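Local coordinates for protein PA1221 (Pseudomonas aeruginosa, PDB 4DG8) that belongs to the AMP-binding enzymes of the ANL superfamily, with a phosphopantetheine attachment site near its C-terminus, and holds adenosine monophosphate in the model, at residues 86-95 with 212-223. Residues are numbered along the deposited sequence; the frame is centred on the assembly and turned at random.
Sequences YSRESITCLL and PLSFDAATLEIW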
loop_
_atom_site.group_PDB
_atom_site.type_symbol
_atom_site.label_atom_id
_atom_site.label_comp_id
_atom_site.label_asym_id
_atom_site.label_seq_id
_atom_site.Cartn_x
_atom_site.Cartn_y
_atom_site.Cartn_z
ATOM N N TYR A 86 6.086 13.740 0.299
ATOM C CA TYR A 86 5.279 14.057 1.464
ATOM C C TYR A 86 5.551 15.461 1.960
ATOM O O TYR A 86 6.698 15.825 2.229
ATOM C CB TYR A 86 5.435 13.030 2.586
ATOM C CG TYR A 86 4.552 11.849 2.334
ATOM C CD1 TYR A 86 5.087 10.587 2.137
ATOM C CD2 TYR A 86 3.177 12.011 2.233
ATOM C CE1 TYR A 86 4.278 9.511 1.866
ATOM C CE2 TYR A 86 2.354 10.939 1.963
ATOM C CZ TYR A 86 2.914 9.688 1.780
ATOM O OH TYR A 86 2.110 8.610 1.508
ATOM N N SER A 87 4.475 16.238 2.074
ATOM C CA SER A 87 4.546 17.593 2.597
ATOM C C SER A 87 3.226 17.877 3.301
ATOM O O SER A 87 2.253 17.140 3.122
ATOM C CB SER A 87 4.749 18.596 1.462
ATOM O OG SER A 87 3.588 18.656 0.643
ATOM N N ARG A 88 3.191 18.932 4.105
ATOM C CA ARG A 88 1.936 19.344 4.720
ATOM C C ARG A 88 0.893 19.642 3.631
ATOM O O ARG A 88 -0.304 19.342 3.783
ATOM C CB ARG A 88 2.164 20.541 5.667
ATOM C CG ARG A 88 2.807 21.753 5.007
ATOM C CD ARG A 88 2.893 22.899 5.987
ATOM N NE ARG A 88 3.904 22.649 7.024
ATOM C CZ ARG A 88 4.147 23.461 8.044
ATOM N NH1 ARG A 88 3.458 24.592 8.178
ATOM N NH2 ARG A 88 5.088 23.144 8.928
ATOM N N GLU A 89 1.347 20.199 2.512
ATOM C CA GLU A 89 0.452 20.408 1.368
ATOM C C GLU A 89 -0.211 19.123 0.833
ATOM O O GLU A 89 -1.415 19.107 0.582
ATOM C CB GLU A 89 1.174 21.103 0.205
ATOM C CG GLU A 89 1.467 22.579 0.438
ATOM C CD GLU A 89 2.667 22.804 1.322
ATOM O OE1 GLU A 89 3.460 21.854 1.512
ATOM O OE2 GLU A 89 2.816 23.933 1.821
ATOM N N SER A 90 0.552 18.052 0.633
ATOM C CA SER A 90 -0.067 16.853 0.047
ATOM C C SER A 90 -1.111 16.214 1.001
ATOM O O SER A 90 -2.215 15.829 0.579
ATOM C CB SER A 90 0.986 15.856 -0.478
ATOM O OG SER A 90 1.901 15.483 0.526
ATOM N N ILE A 91 -0.769 16.169 2.285
ATOM C CA ILE A 91 -1.677 15.721 3.342
ATOM C C ILE A 91 -2.982 16.540 3.354
ATOM O O ILE A 91 -4.102 15.991 3.405
ATOM C CB ILE A 91 -0.995 15.841 4.742
ATOM C CG1 ILE A 91 0.302 15.022 4.814
ATOM C CG2 ILE A 91 -1.979 15.452 5.857
ATOM C CD1 ILE A 91 0.130 13.536 4.537
ATOM N N THR A 92 -2.829 17.862 3.310
ATOM C CA THR A 92 -3.981 18.750 3.191
ATOM C C THR A 92 -4.818 18.439 1.931
ATOM O O THR A 92 -6.059 18.475 1.968
ATOM C CB THR A 92 -3.527 20.220 3.187
ATOM O OG1 THR A 92 -2.660 20.444 4.307
ATOM C CG2 THR A 92 -4.714 21.176 3.249
ATOM N N CYS A 93 -4.152 18.140 0.821
ATOM C CA CYS A 93 -4.873 17.748 -0.396
ATOM C C CYS A 93 -5.736 16.528 -0.152
ATOM O O CYS A 93 -6.883 16.479 -0.583
ATOM C CB CYS A 93 -3.906 17.405 -1.539
ATOM S SG CYS A 93 -3.238 18.813 -2.401
ATOM N N LEU A 94 -5.172 15.525 0.517
ATOM C CA LEU A 94 -5.926 14.289 0.726
ATOM C C LEU A 94 -7.187 14.579 1.528
ATOM O O LEU A 94 -8.275 14.059 1.221
ATOM C CB LEU A 94 -5.082 13.239 1.464
ATOM C CG LEU A 94 -3.789 12.776 0.782
ATOM C CD1 LEU A 94 -3.147 11.697 1.632
ATOM C CD2 LEU A 94 -4.062 12.248 -0.630
ATOM N N LEU A 95 -7.050 15.405 2.568
ATOM C CA LEU A 95 -8.234 15.688 3.378
ATOM C C LEU A 95 -9.256 16.527 2.592
ATOM O O LEU A 95 -10.457 16.331 2.735
ATOM C CB LEU A 95 -7.861 16.383 4.706
ATOM C CG LEU A 95 -8.995 16.732 5.671
ATOM C CD1 LEU A 95 -9.781 15.466 6.072
ATOM C CD2 LEU A 95 -8.450 17.462 6.917
ATOM N N PRO A 212 5.042 5.845 -0.073
ATOM C CA PRO A 212 4.366 6.746 -1.022
ATOM C C PRO A 212 2.895 6.389 -1.170
ATOM O O PRO A 212 2.511 5.247 -0.875
ATOM C CB PRO A 212 5.123 6.505 -2.335
ATOM C CG PRO A 212 6.491 6.066 -1.891
ATOM C CD PRO A 212 6.236 5.218 -0.665
ATOM N N LEU A 213 2.087 7.345 -1.627
ATOM C CA LEU A 213 0.640 7.140 -1.740
ATOM C C LEU A 213 0.195 6.085 -2.768
ATOM O O LEU A 213 -0.990 5.782 -2.873
ATOM C CB LEU A 213 -0.068 8.455 -2.034
ATOM C CG LEU A 213 -0.106 9.502 -0.932
ATOM C CD1 LEU A 213 -0.479 10.866 -1.553
ATOM C CD2 LEU A 213 -1.077 9.073 0.191
ATOM N N SER A 214 1.127 5.553 -3.550
ATOM C CA SER A 214 0.781 4.484 -4.483
ATOM C C SER A 214 0.655 3.156 -3.729
ATOM O O SER A 214 0.165 2.162 -4.271
ATOM C CB SER A 214 1.825 4.397 -5.591
ATOM O OG SER A 214 3.121 4.389 -5.027
ATOM N N PHE A 215 1.085 3.145 -2.467
ATOM C CA PHE A 215 0.895 1.968 -1.618
ATOM C C PHE A 215 -0.124 2.204 -0.511
ATOM O O PHE A 215 -0.092 3.244 0.167
ATOM C CB PHE A 215 2.219 1.566 -0.973
ATOM C CG PHE A 215 3.365 1.529 -1.930
ATOM C CD1 PHE A 215 3.634 0.383 -2.669
ATOM C CD2 PHE A 215 4.180 2.632 -2.092
ATOM C CE1 PHE A 215 4.699 0.346 -3.566
ATOM C CE2 PHE A 215 5.247 2.605 -2.982
ATOM C CZ PHE A 215 5.510 1.455 -3.721
ATOM N N ASP A 216 -0.965 1.210 -0.237
ATOM C CA ASP A 216 -1.959 1.398 0.818
ATOM C C ASP A 216 -1.382 1.240 2.229
ATOM O O ASP A 216 -2.121 1.342 3.207
ATOM C CB ASP A 216 -3.251 0.565 0.622
ATOM C CG ASP A 216 -3.027 -0.928 0.789
ATOM O OD1 ASP A 216 -4.011 -1.688 0.664
ATOM O OD2 ASP A 216 -1.876 -1.344 1.044
ATOM N N ALA A 217 -0.071 1.014 2.341
ATOM C CA ALA A 217 0.589 1.153 3.639
ATOM C C ALA A 217 0.427 2.601 4.120
ATOM O O ALA A 217 0.286 2.882 5.324
ATOM C CB ALA A 217 2.090 0.768 3.553
ATOM N N ALA A 218 0.442 3.512 3.154
ATOM C CA ALA A 218 0.222 4.925 3.418
ATOM C C ALA A 218 -1.078 5.164 4.165
ATOM O O ALA A 218 -1.148 6.034 5.034
ATOM C CB ALA A 218 0.246 5.740 2.112
ATOM N N THR A 219 -2.112 4.405 3.821
ATOM C CA THR A 219 -3.401 4.564 4.489
ATOM C C THR A 219 -3.247 4.433 5.999
ATOM O O THR A 219 -3.851 5.192 6.784
ATOM C CB THR A 219 -4.399 3.508 4.009
ATOM O OG1 THR A 219 -4.477 3.560 2.578
ATOM C CG2 THR A 219 -5.774 3.762 4.615
ATOM N N LEU A 220 -2.446 3.454 6.410
ATOM C CA LEU A 220 -2.182 3.274 7.835
ATOM C C LEU A 220 -1.318 4.419 8.384
ATOM O O LEU A 220 -1.599 4.973 9.457
ATOM C CB LEU A 220 -1.477 1.941 8.082
ATOM C CG LEU A 220 -1.004 1.736 9.521
ATOM C CD1 LEU A 220 -2.211 1.699 10.469
ATOM C CD2 LEU A 220 -0.191 0.459 9.608
ATOM N N GLU A 221 -0.241 4.743 7.675
ATOM C CA GLU A 221 0.674 5.765 8.201
ATOM C C GLU A 221 -0.007 7.116 8.442
ATOM O O GLU A 221 0.229 7.783 9.448
ATOM C CB GLU A 221 1.871 5.935 7.276
ATOM C CG GLU A 221 2.738 4.681 7.204
ATOM C CD GLU A 221 3.796 4.764 6.131
ATOM O OE1 GLU A 221 3.974 5.852 5.532
ATOM O OE2 GLU A 221 4.449 3.730 5.896
ATOM N N ILE A 222 -0.850 7.508 7.502
ATOM C CA ILE A 222 -1.509 8.799 7.556
ATOM C C ILE A 222 -2.743 8.759 8.435
ATOM O O ILE A 222 -2.816 9.457 9.457
ATOM C CB ILE A 222 -1.844 9.292 6.145
ATOM C CG1 ILE A 222 -0.532 9.495 5.374
ATOM C CG2 ILE A 222 -2.685 10.586 6.202
ATOM C CD1 ILE A 222 -0.693 9.577 3.835
ATOM N N TRP A 223 -3.718 7.934 8.050
ATOM C CA TRP A 223 -4.984 7.948 8.765
ATOM C C TRP A 223 -4.902 7.291 10.145
ATOM O O TRP A 223 -5.673 7.620 11.033
ATOM C CB TRP A 223 -6.096 7.360 7.891
ATOM C CG TRP A 223 -6.193 8.135 6.613
ATOM C CD1 TRP A 223 -5.836 7.715 5.364
ATOM C CD2 TRP A 223 -6.605 9.501 6.477
ATOM N NE1 TRP A 223 -6.023 8.732 4.450
ATOM C CE2 TRP A 223 -6.489 9.840 5.106
ATOM C CE3 TRP A 223 -7.062 10.472 7.379
ATOM C CZ2 TRP A 223 -6.844 11.109 4.607
ATOM C CZ3 TRP A 223 -7.409 11.740 6.885
ATOM C CH2 TRP A 223 -7.305 12.037 5.511
#
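Leu95 CD1 lies at the edge of the Trp223 indole, near its plane, 4.3 Å from CH2, while CB of Leu94 approaches CZ2 obliquely. One face of the indole is taken by its own neighbour in sequence, Ile222, whose CG2 sits 4.0 Å above the plane, over the centre. The Tyr86 ring is met obliquely by Pro212 CA, Leu213 CG and Ile222 CD1, the last at 3.8 Å from CE2. With CG anti to its carbonyl carbon (chi1 -83°), Tyr86 carries its hydroxyl in among the residues of 212-223. There OH lies 3.5 Å from Ala218 CB, and its hydrogen bond goes to Ser211 O, just before that segment; the Leu213 amide is close but badly angled for one.

Ile222 CD1 is the shared apolar point: Ile91 CD1 reaches it tip to tip at 4.1 Å, and the Leu94 side chain crosses that of Ile222 at about a right angle, bringing its CD1 to 3.9 Å from Ile222 CD1. Leu94 also meets Leu213 tip to tip, CD1 to CD2 at 3.6 Å. No hydrogen bond links the segments, so the junction is held by side-chain packing.

The helical pieces 88-95 and 217-223 run nearly perpendicular, their axes 12.4 Å apart at closest and crossing at -99°. Helix 88-99, started by a Ser87–Ser90 capping box, is the beta-alpha-beta crossover between parallel strands 79-83 and 103-106; helix 217-226 likewise joins 206-209 to 231-234, so crossover helices of two sheets pack together. Helix 29-39 touches both Leu95 and Trp223, helix 55-72 Leu95, and helix 186-193 Trp223, whose NE1 bonds to Tyr104 OH on strand 103-106.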